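PDB 5XS9: TetR family transcriptional regulator from Mycobacterium smegmatis, which probably binds operator DNA as a dimer through helix-turn-helix domains and represses genes of biotin metabolism. Local coordinates for residues V8-L16 / L50-I58; W71-C79 / Q114-A122. All coordinates share one frame; numbering follows the deposited sequence.

Contact 1: residues V8-L16 / L50-I58; sequences VVAAATKIL and LLGAVADHI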
ATOM      1  N   VAL A   8      17.161  22.232   1.589  1.00 41.84           N
ATOM      2  CA  VAL A   8      17.300  20.980   2.309  1.00 45.01           C
ATOM      3  C   VAL A   8      16.324  19.930   1.724  1.00 45.75           C
ATOM      4  O   VAL A   8      16.727  18.805   1.395  1.00 44.35           O
ATOM      5  CB  VAL A   8      17.085  21.186   3.813  1.00 46.41           C
ATOM      6  CG1 VAL A   8      17.079  19.855   4.551  1.00 45.68           C
ATOM      7  CG2 VAL A   8      18.205  22.103   4.349  1.00 52.67           C
ATOM      8  N   VAL A   9      15.080  20.353   1.507  1.00 44.75           N
ATOM      9  CA  VAL A   9      14.024  19.447   1.024  1.00 41.64           C
ATOM     10  C   VAL A   9      14.363  18.981  -0.339  1.00 42.04           C
ATOM     11  O   VAL A   9      14.252  17.801  -0.654  1.00 42.47           O
ATOM     12  CB  VAL A   9      12.657  20.119   1.077  1.00 44.32           C
ATOM     13  CG1 VAL A   9      11.611  19.212   0.421  1.00 44.79           C
ATOM     14  CG2 VAL A   9      12.286  20.375   2.533  1.00 42.07           C
ATOM     15  N   ALA A  10      14.849  19.906  -1.165  1.00 44.36           N
ATOM     16  CA  ALA A  10      15.267  19.563  -2.488  1.00 41.48           C
ATOM     17  C   ALA A  10      16.443  18.562  -2.513  1.00 46.67           C
ATOM     18  O   ALA A  10      16.468  17.597  -3.322  1.00 44.46           O
ATOM     19  CB  ALA A  10      15.634  20.849  -3.278  1.00 53.04           C
ATOM     20  N   ALA A  11      17.435  18.794  -1.669  1.00 43.70           N
ATOM     21  CA  ALA A  11      18.553  17.851  -1.581  1.00 48.07           C
ATOM     22  C   ALA A  11      18.021  16.479  -1.138  1.00 41.42           C
ATOM     23  O   ALA A  11      18.440  15.425  -1.649  1.00 42.76           O
ATOM     24  CB  ALA A  11      19.602  18.348  -0.596  1.00 46.72           C
ATOM     25  N   ALA A  12      17.126  16.508  -0.168  1.00 38.55           N
ATOM     26  CA  ALA A  12      16.563  15.236   0.383  1.00 42.11           C
ATOM     27  C   ALA A  12      15.812  14.461  -0.710  1.00 40.33           C
ATOM     28  O   ALA A  12      15.921  13.233  -0.801  1.00 36.80           O
ATOM     29  CB  ALA A  12      15.640  15.554   1.530  1.00 37.99           C
ATOM     30  N   THR A  13      15.139  15.214  -1.602  1.00 39.70           N
ATOM     31  CA  THR A  13      14.364  14.655  -2.709  1.00 44.45           C
ATOM     32  C   THR A  13      15.265  14.042  -3.767  1.00 42.43           C
ATOM     33  O   THR A  13      14.990  12.966  -4.327  1.00 38.14           O
ATOM     34  CB  THR A  13      13.378  15.733  -3.289  1.00 40.86           C
ATOM     35  OG1 THR A  13      12.494  16.074  -2.229  1.00 40.96           O
ATOM     36  CG2 THR A  13      12.601  15.241  -4.455  1.00 43.78           C
ATOM     37  N   LYS A  14      16.386  14.680  -3.997  1.00 43.33           N
ATOM     38  CA  LYS A  14      17.389  14.124  -4.910  1.00 49.11           C
ATOM     39  C   LYS A  14      18.031  12.810  -4.390  1.00 40.67           C
ATOM     40  O   LYS A  14      18.258  11.882  -5.140  1.00 40.12           O
ATOM     41  CB  LYS A  14      18.466  15.201  -5.145  1.00 59.49           C
ATOM     42  CG  LYS A  14      19.476  14.871  -6.228  1.00 63.35           C
ATOM     43  CD  LYS A  14      20.352  16.090  -6.498  1.00 70.13           C
ATOM     44  CE  LYS A  14      21.735  15.699  -6.986  1.00 70.29           C
ATOM     45  NZ  LYS A  14      21.654  14.694  -8.077  1.00 67.48           N
ATOM     46  N   ILE A  15      18.276  12.714  -3.096  1.00 38.80           N
ATOM     47  CA  ILE A  15      18.770  11.461  -2.531  1.00 41.44           C
ATOM     48  C   ILE A  15      17.720  10.346  -2.763  1.00 42.61           C
ATOM     49  O   ILE A  15      18.038   9.212  -3.153  1.00 45.10           O
ATOM     50  CB  ILE A  15      19.078  11.623  -1.028  1.00 41.04           C
ATOM     51  CG1 ILE A  15      20.294  12.543  -0.856  1.00 48.84           C
ATOM     52  CG2 ILE A  15      19.373  10.287  -0.359  1.00 43.95           C
ATOM     53  CD1 ILE A  15      20.436  13.156   0.515  1.00 46.04           C
ATOM     54  N   LEU A  16      16.470  10.681  -2.494  1.00 40.88           N
ATOM     55  CA  LEU A  16      15.362   9.776  -2.716  1.00 37.61           C
ATOM     56  C   LEU A  16      15.331   9.327  -4.135  1.00 36.59           C
ATOM     57  O   LEU A  16      15.306   8.129  -4.382  1.00 39.25           O
ATOM     58  CB  LEU A  16      14.035  10.431  -2.311  1.00 35.79           C
ATOM     59  CG  LEU A  16      12.814   9.575  -2.699  1.00 38.20           C
ATOM     60  CD1 LEU A  16      12.607   8.462  -1.697  1.00 40.67           C
ATOM     61  CD2 LEU A  16      11.605  10.459  -2.729  1.00 41.81           C
ATOM     62  N   LEU A  50      11.287  14.928   8.440  1.00 37.04           N
ATOM     63  CA  LEU A  50      11.955  15.164   7.157  1.00 37.35           C
ATOM     64  C   LEU A  50      11.152  14.455   6.068  1.00 36.59           C
ATOM     65  O   LEU A  50      10.903  14.998   5.018  1.00 38.90           O
ATOM     66  CB  LEU A  50      13.376  14.606   7.150  1.00 39.49           C
ATOM     67  CG  LEU A  50      14.064  14.529   5.764  1.00 39.77           C
ATOM     68  CD1 LEU A  50      14.188  15.893   5.151  1.00 46.48           C
ATOM     69  CD2 LEU A  50      15.398  13.813   5.796  1.00 48.31           C
ATOM     70  N   LEU A  51      10.769  13.217   6.310  1.00 36.65           N
ATOM     71  CA  LEU A  51      10.014  12.478   5.272  1.00 38.99           C
ATOM     72  C   LEU A  51       8.701  13.164   4.940  1.00 36.93           C
ATOM     73  O   LEU A  51       8.338  13.240   3.759  1.00 35.97           O
ATOM     74  CB  LEU A  51       9.803  11.022   5.691  1.00 39.02           C
ATOM     75  CG  LEU A  51      11.081  10.177   5.746  1.00 44.49           C
ATOM     76  CD1 LEU A  51      10.814   8.836   6.473  1.00 50.88           C
ATOM     77  CD2 LEU A  51      11.628   9.928   4.373  1.00 46.81           C
ATOM     78  N   GLY A  52       8.001  13.670   5.962  1.00 36.29           N
ATOM     79  CA  GLY A  52       6.794  14.506   5.758  1.00 38.91           C
ATOM     80  C   GLY A  52       6.979  15.722   4.815  1.00 37.77           C
ATOM     81  O   GLY A  52       6.131  16.000   3.951  1.00 37.11           O
ATOM     82  N   ALA A  53       8.081  16.448   4.975  1.00 37.92           N
ATOM     83  CA  ALA A  53       8.361  17.587   4.120  1.00 39.30           C
ATOM     84  C   ALA A  53       8.674  17.111   2.741  1.00 33.84           C
ATOM     85  O   ALA A  53       8.319  17.723   1.772  1.00 35.83           O
ATOM     86  CB  ALA A  53       9.566  18.368   4.667  1.00 43.40           C
ATOM     87  N   VAL A  54       9.423  16.026   2.622  1.00 34.70           N
ATOM     88  CA  VAL A  54       9.724  15.535   1.312  1.00 37.86           C
ATOM     89  C   VAL A  54       8.390  15.038   0.641  1.00 39.31           C
ATOM     90  O   VAL A  54       8.157  15.259  -0.587  1.00 37.83           O
ATOM     91  CB  VAL A  54      10.737  14.386   1.356  1.00 39.48           C
ATOM     92  CG1 VAL A  54      10.782  13.687   0.030  1.00 38.67           C
ATOM     93  CG2 VAL A  54      12.118  14.870   1.735  1.00 37.85           C
ATOM     94  N   ALA A  55       7.551  14.354   1.412  1.00 37.85           N
ATOM     95  CA  ALA A  55       6.157  13.983   0.909  1.00 41.09           C
ATOM     96  C   ALA A  55       5.389  15.224   0.363  1.00 40.33           C
ATOM     97  O   ALA A  55       4.864  15.212  -0.767  1.00 39.05           O
ATOM     98  CB  ALA A  55       5.357  13.288   2.000  1.00 41.06           C
ATOM     99  N   ASP A  56       5.381  16.325   1.128  1.00 37.39           N
ATOM    100  CA  ASP A  56       4.658  17.541   0.659  1.00 39.95           C
ATOM    101  C   ASP A  56       5.261  18.181  -0.532  1.00 39.73           C
ATOM    102  O   ASP A  56       4.557  18.704  -1.367  1.00 40.98           O
ATOM    103  CB  ASP A  56       4.427  18.516   1.779  1.00 45.60           C
ATOM    104  CG  ASP A  56       3.463  17.945   2.782  1.00 45.36           C
ATOM    105  OD1 ASP A  56       2.627  17.069   2.416  1.00 44.83           O
ATOM    106  OD2 ASP A  56       3.501  18.327   3.925  1.00 42.92           O
ATOM    107  N   HIS A  57       6.555  18.011  -0.694  1.00 39.34           N
ATOM    108  CA  HIS A  57       7.250  18.568  -1.831  1.00 40.11           C
ATOM    109  C   HIS A  57       6.918  17.767  -3.078  1.00 44.91           C
ATOM    110  O   HIS A  57       6.643  18.344  -4.133  1.00 42.54           O
ATOM    111  CB  HIS A  57       8.767  18.547  -1.558  1.00 42.74           C
ATOM    112  CG  HIS A  57       9.583  19.107  -2.672  1.00 42.38           C
ATOM    113  ND1 HIS A  57      10.491  18.355  -3.378  1.00 51.88           N
ATOM    114  CD2 HIS A  57       9.641  20.347  -3.192  1.00 44.33           C
ATOM    115  CE1 HIS A  57      11.048  19.099  -4.312  1.00 49.79           C
ATOM    116  NE2 HIS A  57      10.539  20.308  -4.228  1.00 51.76           N
ATOM    117  N   ILE A  58       6.999  16.440  -2.961  1.00 38.93           N
ATOM    118  CA  ILE A  58       6.583  15.450  -3.989  1.00 41.64           C
ATOM    119  C   ILE A  58       5.129  15.697  -4.439  1.00 37.12           C
ATOM    120  O   ILE A  58       4.784  15.504  -5.588  1.00 41.86           O
ATOM    121  CB  ILE A  58       6.721  13.990  -3.386  1.00 45.70           C
ATOM    122  CG1 ILE A  58       8.169  13.546  -3.406  1.00 56.76           C
ATOM    123  CG2 ILE A  58       5.947  12.908  -4.092  1.00 52.18           C
ATOM    124  CD1 ILE A  58       8.367  12.294  -2.554  1.00 59.46           C
TER
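Val-9 and Val-54 mark the crossing of two helices whose short axes pass 9.5 Å apart at 86°, almost a right angle. In the DNA-binding domain of the TetR family this is helix 5-19 packed against helix 47-58, which leads toward the C-terminal domain; the helix-turn-helix lies between them in the chain. Val-54 is the knob: its two methyls sit in a hole formed by Val-9, Ala-12, Thr-13 and Leu-16. The small Ala-12 lets the helices come this close, its CB touching Val-54 CG2 at 3.6 Å and Leu-50 CD1 as well. Farther along, Leu-16 CD2 meets Ile-58 CD1 at 3.7 Å, the two chains crossing at about a right angle, and Leu-95 of helix 92-101 packs on Leu-16 from the C-terminal domain. On the other flank Val-9 CG1, held anti to the backbone N (chi1 174°), runs past His-57 and rests 3.5 Å from its CB, while CG2 faces Ala-53. A threonine suits position 13 because its hydroxyl serves both helices. It gives its proton to Val-9 O at 2.9 Å, above the carbonyl plane, and still accepts from the imidazole: His-57 ND1 reaches Thr-13 OG1 at 3.2 Å, with the oxygen 30° out of the ring plane and Thr-13 CG2 at the ring's edge.

Contact 2: residues W71-C79 / Q114-A122; sequences WREQIHESC and QLGRAARAA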
ATOM      1  N   TRP A  71     -18.761  15.722  -9.639  1.00 35.14           N
ATOM      2  CA  TRP A  71     -18.056  15.041  -8.562  1.00 34.32           C
ATOM      3  C   TRP A  71     -17.287  13.799  -9.069  1.00 27.97           C
ATOM      4  O   TRP A  71     -16.168  13.586  -8.615  1.00 31.65           O
ATOM      5  CB  TRP A  71     -18.969  14.695  -7.363  1.00 34.10           C
ATOM      6  CG  TRP A  71     -20.018  13.695  -7.586  1.00 32.67           C
ATOM      7  CD1 TRP A  71     -21.365  13.912  -7.916  1.00 32.40           C
ATOM      8  CD2 TRP A  71     -19.846  12.260  -7.558  1.00 32.88           C
ATOM      9  NE1 TRP A  71     -22.002  12.688  -8.047  1.00 35.36           N
ATOM     10  CE2 TRP A  71     -21.100  11.677  -7.803  1.00 32.35           C
ATOM     11  CE3 TRP A  71     -18.766  11.432  -7.290  1.00 32.63           C
ATOM     12  CZ2 TRP A  71     -21.300  10.297  -7.805  1.00 33.44           C
ATOM     13  CZ3 TRP A  71     -18.987  10.002  -7.303  1.00 30.52           C
ATOM     14  CH2 TRP A  71     -20.213   9.487  -7.583  1.00 32.50           C
ATOM     15  N   ARG A  72     -17.851  13.045  -9.981  1.00 33.26           N
ATOM     16  CA  ARG A  72     -17.153  11.880 -10.542  1.00 37.93           C
ATOM     17  C   ARG A  72     -15.789  12.226 -11.120  1.00 42.50           C
ATOM     18  O   ARG A  72     -14.763  11.562 -10.848  1.00 36.07           O
ATOM     19  CB  ARG A  72     -18.012  11.134 -11.595  1.00 39.08           C
ATOM     20  CG  ARG A  72     -19.252  10.470 -11.015  1.00 37.42           C
ATOM     21  CD  ARG A  72     -20.124   9.955 -12.143  1.00 41.12           C
ATOM     22  NE  ARG A  72     -21.268   9.164 -11.695  1.00 39.87           N
ATOM     23  CZ  ARG A  72     -22.409   9.673 -11.200  1.00 42.60           C
ATOM     24  NH1 ARG A  72     -22.586  10.978 -11.025  1.00 41.59           N
ATOM     25  NH2 ARG A  72     -23.373   8.857 -10.819  1.00 44.46           N
ATOM     26  N   GLU A  73     -15.781  13.309 -11.881  1.00 40.86           N
ATOM     27  CA  GLU A  73     -14.600  13.775 -12.555  1.00 42.93           C
ATOM     28  C   GLU A  73     -13.663  14.425 -11.569  1.00 38.06           C
ATOM     29  O   GLU A  73     -12.453  14.331 -11.685  1.00 35.44           O
ATOM     30  CB  GLU A  73     -14.983  14.742 -13.725  1.00 47.60           C
ATOM     31  CG  GLU A  73     -15.350  14.038 -15.030  1.00 55.96           C
ATOM     32  CD  GLU A  73     -16.605  13.140 -15.016  1.00 75.53           C
ATOM     33  OE1 GLU A  73     -16.479  11.892 -15.320  1.00 78.44           O
ATOM     34  OE2 GLU A  73     -17.717  13.664 -14.713  1.00 74.84           O
ATOM     35  N   GLN A  74     -14.164  15.036 -10.525  1.00 34.09           N
ATOM     36  CA  GLN A  74     -13.260  15.443  -9.485  1.00 35.15           C
ATOM     37  C   GLN A  74     -12.419  14.298  -8.859  1.00 38.16           C
ATOM     38  O   GLN A  74     -11.214  14.484  -8.519  1.00 35.36           O
ATOM     39  CB  GLN A  74     -14.014  16.085  -8.304  1.00 43.66           C
ATOM     40  CG  GLN A  74     -14.751  17.406  -8.659  1.00 45.17           C
ATOM     41  CD  GLN A  74     -15.639  17.901  -7.545  1.00 45.62           C
ATOM     42  OE1 GLN A  74     -15.346  17.764  -6.365  1.00 42.20           O
ATOM     43  NE2 GLN A  74     -16.767  18.499  -7.941  1.00 50.38           N
ATOM     44  N   ILE A  75     -13.082  13.173  -8.600  1.00 32.61           N
ATOM     45  CA  ILE A  75     -12.367  12.040  -8.024  1.00 31.89           C
ATOM     46  C   ILE A  75     -11.340  11.549  -9.040  1.00 28.87           C
ATOM     47  O   ILE A  75     -10.178  11.346  -8.707  1.00 31.96           O
ATOM     48  CB  ILE A  75     -13.322  10.934  -7.673  1.00 29.85           C
ATOM     49  CG1 ILE A  75     -14.106  11.393  -6.414  1.00 32.55           C
ATOM     50  CG2 ILE A  75     -12.519   9.652  -7.410  1.00 30.63           C
ATOM     51  CD1 ILE A  75     -15.245  10.555  -6.159  1.00 34.46           C
ATOM     52  N   HIS A  76     -11.774  11.387 -10.271  1.00 34.05           N
ATOM     53  CA  HIS A  76     -10.829  10.944 -11.308  1.00 35.17           C
ATOM     54  C   HIS A  76      -9.625  11.880 -11.387  1.00 37.71           C
ATOM     55  O   HIS A  76      -8.485  11.429 -11.398  1.00 33.29           O
ATOM     56  CB  HIS A  76     -11.524  10.711 -12.686  1.00 33.82           C
ATOM     57  CG  HIS A  76     -12.351   9.455 -12.732  1.00 41.58           C
ATOM     58  ND1 HIS A  76     -11.779   8.189 -12.837  1.00 46.79           N
ATOM     59  CD2 HIS A  76     -13.696   9.260 -12.741  1.00 44.44           C
ATOM     60  CE1 HIS A  76     -12.739   7.280 -12.856  1.00 49.62           C
ATOM     61  NE2 HIS A  76     -13.908   7.900 -12.796  1.00 45.39           N
ATOM     62  N   GLU A  77      -9.874  13.187 -11.427  1.00 34.33           N
ATOM     63  CA  GLU A  77      -8.822  14.171 -11.682  1.00 38.98           C
ATOM     64  C   GLU A  77      -7.873  14.212 -10.536  1.00 37.81           C
ATOM     65  O   GLU A  77      -6.633  14.116 -10.702  1.00 36.07           O
ATOM     66  CB  GLU A  77      -9.442  15.577 -12.012  1.00 45.76           C
ATOM     67  CG  GLU A  77      -8.488  16.583 -12.583  1.00 57.67           C
ATOM     68  CD  GLU A  77      -8.136  16.353 -14.080  1.00 65.70           C
ATOM     69  OE1 GLU A  77      -8.732  15.505 -14.770  1.00 60.61           O
ATOM     70  OE2 GLU A  77      -7.248  17.069 -14.580  1.00 70.87           O
ATOM     71  N   SER A  78      -8.395  14.225  -9.296  1.00 37.44           N
ATOM     72  CA  SER A  78      -7.536  14.196  -8.137  1.00 32.93           C
ATOM     73  C   SER A  78      -6.664  12.965  -7.983  1.00 35.54           C
ATOM     74  O   SER A  78      -5.500  13.039  -7.576  1.00 34.17           O
ATOM     75  CB  SER A  78      -8.317  14.430  -6.828  1.00 40.90           C
ATOM     76  OG  SER A  78      -8.748  15.801  -6.847  1.00 46.76           O
ATOM     77  N   CYS A  79      -7.230  11.807  -8.254  1.00 30.70           N
ATOM     78  CA  CYS A  79      -6.500  10.566  -8.054  1.00 28.58           C
ATOM     79  C   CYS A  79      -5.436  10.407  -9.141  1.00 30.52           C
ATOM     80  O   CYS A  79      -4.382   9.925  -8.850  1.00 34.53           O
ATOM     81  CB  CYS A  79      -7.514   9.408  -8.143  1.00 29.24           C
ATOM     82  SG  CYS A  79      -8.498   9.356  -6.560  1.00 32.62           S
ATOM     83  N   GLN A 114     -10.391  17.246   0.070  1.00 36.85           N
ATOM     84  CA  GLN A 114     -10.974  17.512  -1.215  1.00 35.58           C
ATOM     85  C   GLN A 114     -11.820  16.348  -1.761  1.00 37.87           C
ATOM     86  O   GLN A 114     -12.887  16.552  -2.288  1.00 39.34           O
ATOM     87  CB  GLN A 114      -9.862  17.896  -2.187  1.00 42.47           C
ATOM     88  CG  GLN A 114     -10.327  18.421  -3.486  1.00 45.35           C
ATOM     89  CD  GLN A 114      -9.219  19.171  -4.239  1.00 53.90           C
ATOM     90  OE1 GLN A 114      -8.502  19.998  -3.677  1.00 60.01           O
ATOM     91  NE2 GLN A 114      -9.130  18.926  -5.521  1.00 49.53           N
ATOM     92  N   LEU A 115     -11.349  15.118  -1.610  1.00 35.46           N
ATOM     93  CA  LEU A 115     -12.129  13.976  -2.004  1.00 34.95           C
ATOM     94  C   LEU A 115     -13.456  13.822  -1.191  1.00 39.19           C
ATOM     95  O   LEU A 115     -14.446  13.362  -1.725  1.00 33.97           O
ATOM     96  CB  LEU A 115     -11.323  12.694  -1.861  1.00 34.02           C
ATOM     97  CG  LEU A 115     -10.156  12.519  -2.844  1.00 32.71           C
ATOM     98  CD1 LEU A 115      -9.333  11.359  -2.329  1.00 35.59           C
ATOM     99  CD2 LEU A 115     -10.627  12.366  -4.279  1.00 34.74           C
ATOM    100  N   GLY A 116     -13.430  14.166   0.089  1.00 39.20           N
ATOM    101  CA  GLY A 116     -14.626  14.204   0.903  1.00 42.06           C
ATOM    102  C   GLY A 116     -15.694  15.099   0.356  1.00 40.37           C
ATOM    103  O   GLY A 116     -16.838  14.736   0.386  1.00 40.83           O
ATOM    104  N   ARG A 117     -15.337  16.230  -0.250  1.00 40.80           N
ATOM    105  CA  ARG A 117     -16.353  17.036  -0.945  1.00 41.79           C
ATOM    106  C   ARG A 117     -17.056  16.371  -2.144  1.00 42.46           C
ATOM    107  O   ARG A 117     -18.257  16.553  -2.387  1.00 33.71           O
ATOM    108  CB  ARG A 117     -15.757  18.377  -1.335  1.00 51.06           C
ATOM    109  CG  ARG A 117     -15.379  19.196  -0.066  1.00 64.66           C
ATOM    110  CD  ARG A 117     -14.970  20.648  -0.393  1.00 72.66           C
ATOM    111  NE  ARG A 117     -13.516  20.748  -0.601  1.00 79.44           N
ATOM    112  CZ  ARG A 117     -12.613  21.079   0.330  1.00 90.30           C
ATOM    113  NH1 ARG A 117     -12.996  21.403   1.573  1.00 95.99           N
ATOM    114  NH2 ARG A 117     -11.303  21.087   0.020  1.00 79.74           N
ATOM    115  N   ALA A 118     -16.323  15.526  -2.874  1.00 35.69           N
ATOM    116  CA  ALA A 118     -16.917  14.809  -3.969  1.00 33.64           C
ATOM    117  C   ALA A 118     -17.804  13.725  -3.369  1.00 28.25           C
ATOM    118  O   ALA A 118     -18.898  13.459  -3.853  1.00 31.09           O
ATOM    119  CB  ALA A 118     -15.791  14.179  -4.846  1.00 33.69           C
ATOM    120  N   ALA A 119     -17.347  13.075  -2.319  1.00 30.16           N
ATOM    121  CA  ALA A 119     -18.178  11.992  -1.689  1.00 32.48           C
ATOM    122  C   ALA A 119     -19.523  12.550  -1.217  1.00 32.09           C
ATOM    123  O   ALA A 119     -20.568  11.936  -1.365  1.00 32.73           O
ATOM    124  CB  ALA A 119     -17.445  11.338  -0.545  1.00 31.65           C
ATOM    125  N   ARG A 120     -19.494  13.759  -0.712  1.00 33.03           N
ATOM    126  CA  ARG A 120     -20.707  14.405  -0.184  1.00 36.94           C
ATOM    127  C   ARG A 120     -21.690  14.736  -1.323  1.00 37.07           C
ATOM    128  O   ARG A 120     -22.894  14.460  -1.222  1.00 36.23           O
ATOM    129  CB  ARG A 120     -20.241  15.605   0.683  1.00 40.48           C
ATOM    130  CG  ARG A 120     -21.314  16.316   1.439  1.00 52.75           C
ATOM    131  CD  ARG A 120     -20.816  17.648   2.024  1.00 58.69           C
ATOM    132  NE  ARG A 120     -20.193  17.368   3.299  1.00 66.24           N
ATOM    133  CZ  ARG A 120     -18.878  17.327   3.562  1.00 63.63           C
ATOM    134  NH1 ARG A 120     -17.949  17.603   2.644  1.00 65.94           N
ATOM    135  NH2 ARG A 120     -18.492  16.983   4.794  1.00 60.29           N
ATOM    136  N   ALA A 121     -21.177  15.161  -2.494  1.00 37.65           N
ATOM    137  CA  ALA A 121     -22.033  15.347  -3.650  1.00 35.53           C
ATOM    138  C   ALA A 121     -22.655  14.056  -4.128  1.00 33.06           C
ATOM    139  O   ALA A 121     -23.753  14.014  -4.694  1.00 33.58           O
ATOM    140  CB  ALA A 121     -21.262  16.048  -4.799  1.00 36.19           C
ATOM    141  N   ALA A 122     -21.893  12.974  -3.997  1.00 33.74           N
ATOM    142  CA  ALA A 122     -22.369  11.675  -4.393  1.00 32.05           C
ATOM    143  C   ALA A 122     -23.486  11.147  -3.483  1.00 34.68           C
ATOM    144  O   ALA A 122     -24.256  10.227  -3.860  1.00 33.57           O
ATOM    145  CB  ALA A 122     -21.204  10.690  -4.368  1.00 33.54           C
TER
HETATM  146  O   HOH W   1     -11.085  17.065  -6.473  1.00 46.96           O
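Trp-71 and Ala-118 bring the helices closest, their CA atoms 4.7 Å apart, where two helices of the C-terminal domain run roughly antiparallel, at 155°. The packing is tight at this end because small residues face a large one. A chi1 of 67° sets Trp-71 CG in the cleft between N and C of its own backbone, which swings the indole over Ala-121 and Ala-122. Ala-122 CB stands over the six-membered ring, 3.4 Å from its centroid and 9° off the normal, a CH-pi contact; Arg-72 CG lies against the opposite face. Next along, Ile-75 CG1 packs 3.6 Å from Ala-118 CB; the Gln-74 side chain lies beside the same alanine, its NE2 bonded to Leu-69 O. Leu-115 CD2 reaches the backbone of Ile-75 and Ser-78 CB, its isobutyl group also meeting helix 129-155. Toward Gln-114 the fit is looser and polar. A water accepts from Gln-114 NE2 at 2.9 Å and donates a longer bond to Gln-74 O. It is also hydrogen-bonded to Ser-78 OG, at 2.7 Å. Gln-114 NE2 serves both this water and Thr-64 O. The tryptophan end is thus held by apolar and CH-pi contacts, the Gln-114 end by a single bridging water.

Contacts 1 and 2 belong to different parts of a TetR-type subunit: the helix pair 8-16/50-58 to the DNA-binding domain, and 71-79/114-122 to the domain expected, as in relatives, to hold the effector pocket. Their centres are 28 Å apart, on opposite sides of the chain's centre, and their nearest atoms remain about 11 Å apart. They follow one another in sequence, helix 47-58 being succeeded by helix 71-87. Asp-56, in segment 50-58 but taking no part in contact 1, bonds Ser-105 OG and the backbone N of Val-106 and Val-107. These residues lie at or just before the start of helix 106-122, whose far end enters contact 2, a link consistent with the coupling between domains known in TetR relatives.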